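Long-range contact in Ribose/Galactose Isomerase (Vibrio parahaemolyticus, PDB 3ONO), which probably interconverts aldose and ketose sugar phosphates as a LacAB/RpiB-family isomerase: residues A[70-75]-A[112-117]. Numbering follows the deposited sequence.
Sequences VVTGCG and AISLAF
F117 brings its ring back against G73: CE2 of F117 lies 3.7 Å from CA of G73, on the sheet face that also carries V71, I113 and L115. A chi1 of -61° sets CG of F117 anti to its own carbonyl carbon and sends the ring back along the neighbouring strand. L115 O sits 4.0 Å above one face of this ring, offset toward the rim. Having no side chain, G73 lets both groups close in on its backbone, with L115 O 3.1 Å from G73 CA. Further along this face, V71 CG2 meets I113 CG1 at 4.2 Å.

The opposite face pairs V70 with A112, CB to CB at 3.9 Å, and T72 with S114. OG1 of T72 stands anti to the backbone N and bonds to M9 O, while its methyl CG2 comes 3.5 Å from I113 O. OG of S114, also anti to its N, passes 3.4 Å from CA of G73 and bonds to G77 O.

Five backbone hydrogen bonds alternate between the strands in parallel register. L115 N donates to T72 O at 2.9 Å; F117 N donates to C74 O with an N-H...O angle of 173°.

In these adjacent inner strands of the parallel sheet in an alpha-beta-alpha sandwich, five backbone amides are thus satisfied across the pair, while the T72 and S114 hydroxyls tie it to the M9 and G77 backbone carbonyls.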
loop_
_atom_site.group_PDB
_atom_site.type_symbol
_atom_site.label_atom_id
_atom_site.label_comp_id
_atom_site.label_asym_id
_atom_site.label_seq_id
_atom_site.Cartn_x
_atom_site.Cartn_y
_atom_site.Cartn_z
ATOM N N VAL A 70 -15.201 -13.571 -12.465
ATOM C CA VAL A 70 -14.450 -14.489 -11.621
ATOM C C VAL A 70 -13.680 -13.737 -10.536
ATOM O O VAL A 70 -12.993 -12.765 -10.819
ATOM C CB VAL A 70 -13.465 -15.315 -12.481
ATOM C CG1 VAL A 70 -12.407 -16.012 -11.602
ATOM C CG2 VAL A 70 -14.252 -16.316 -13.345
ATOM N N VAL A 71 -13.803 -14.194 -9.295
ATOM C CA VAL A 71 -12.965 -13.695 -8.211
ATOM C C VAL A 71 -11.997 -14.822 -7.878
ATOM O O VAL A 71 -12.416 -15.941 -7.624
ATOM C CB VAL A 71 -13.776 -13.336 -6.974
ATOM C CG1 VAL A 71 -12.819 -12.991 -5.804
ATOM C CG2 VAL A 71 -14.690 -12.134 -7.256
ATOM N N THR A 72 -10.704 -14.536 -7.908
ATOM C CA THR A 72 -9.732 -15.582 -7.628
ATOM C C THR A 72 -8.555 -14.955 -6.894
ATOM O O THR A 72 -8.650 -13.818 -6.428
ATOM C CB THR A 72 -9.302 -16.301 -8.939
ATOM O OG1 THR A 72 -8.550 -17.482 -8.628
ATOM C CG2 THR A 72 -8.488 -15.374 -9.848
ATOM N N GLY A 73 -7.442 -15.681 -6.802
ATOM C CA GLY A 73 -6.256 -15.138 -6.162
ATOM C C GLY A 73 -5.377 -16.265 -5.651
ATOM O O GLY A 73 -5.637 -17.434 -5.908
ATOM N N CYS A 74 -4.335 -15.905 -4.918
ATOM C CA CYS A 74 -3.472 -16.895 -4.287
ATOM C C CYS A 74 -2.651 -16.112 -3.263
ATOM O O CYS A 74 -3.113 -15.060 -2.799
ATOM C CB CYS A 74 -2.623 -17.661 -5.321
ATOM S SG CYS A 74 -1.762 -16.628 -6.545
ATOM N N GLY A 75 -1.477 -16.599 -2.864
ATOM C CA GLY A 75 -0.739 -15.898 -1.797
ATOM C C GLY A 75 -0.439 -14.451 -2.169
ATOM O O GLY A 75 -0.664 -13.525 -1.391
ATOM N N ALA A 112 -12.389 -10.702 -14.529
ATOM C CA ALA A 112 -11.823 -11.454 -13.413
ATOM C C ALA A 112 -10.906 -10.560 -12.608
ATOM O O ALA A 112 -10.315 -9.641 -13.160
ATOM C CB ALA A 112 -11.059 -12.656 -13.928
ATOM N N ILE A 113 -10.815 -10.798 -11.298
ATOM C CA ILE A 113 -9.817 -10.110 -10.489
ATOM C C ILE A 113 -9.077 -11.133 -9.635
ATOM O O ILE A 113 -9.662 -12.141 -9.222
ATOM C CB ILE A 113 -10.451 -9.055 -9.571
ATOM C CG1 ILE A 113 -11.574 -9.671 -8.738
ATOM C CG2 ILE A 113 -10.974 -7.903 -10.410
ATOM C CD1 ILE A 113 -12.271 -8.644 -7.798
ATOM N N SER A 114 -7.800 -10.867 -9.385
ATOM C CA SER A 114 -6.967 -11.764 -8.577
ATOM C C SER A 114 -6.480 -11.032 -7.343
ATOM O O SER A 114 -5.803 -10.003 -7.444
ATOM C CB SER A 114 -5.773 -12.254 -9.386
ATOM O OG SER A 114 -4.941 -13.119 -8.612
ATOM N N LEU A 115 -6.845 -11.558 -6.174
ATOM C CA LEU A 115 -6.485 -10.936 -4.904
ATOM C C LEU A 115 -5.274 -11.609 -4.291
ATOM O O LEU A 115 -4.971 -12.755 -4.617
ATOM C CB LEU A 115 -7.657 -11.064 -3.916
ATOM C CG LEU A 115 -8.808 -10.059 -4.074
ATOM C CD1 LEU A 115 -9.536 -10.245 -5.417
ATOM C CD2 LEU A 115 -9.809 -10.213 -2.915
ATOM N N ALA A 116 -4.611 -10.898 -3.377
ATOM C CA ALA A 116 -3.527 -11.483 -2.583
ATOM C C ALA A 116 -4.094 -11.838 -1.218
ATOM O O ALA A 116 -4.545 -10.948 -0.479
ATOM C CB ALA A 116 -2.387 -10.473 -2.438
ATOM N N PHE A 117 -4.092 -13.124 -0.884
ATOM C CA PHE A 117 -4.677 -13.577 0.378
ATOM C C PHE A 117 -3.632 -13.830 1.469
ATOM O O PHE A 117 -4.004 -14.094 2.612
ATOM C CB PHE A 117 -5.513 -14.845 0.174
ATOM C CG PHE A 117 -6.666 -14.663 -0.776
ATOM C CD1 PHE A 117 -7.682 -13.765 -0.487
ATOM C CD2 PHE A 117 -6.726 -15.374 -1.956
ATOM C CE1 PHE A 117 -8.738 -13.601 -1.363
ATOM C CE2 PHE A 117 -7.792 -15.210 -2.834
ATOM C CZ PHE A 117 -8.788 -14.309 -2.519
#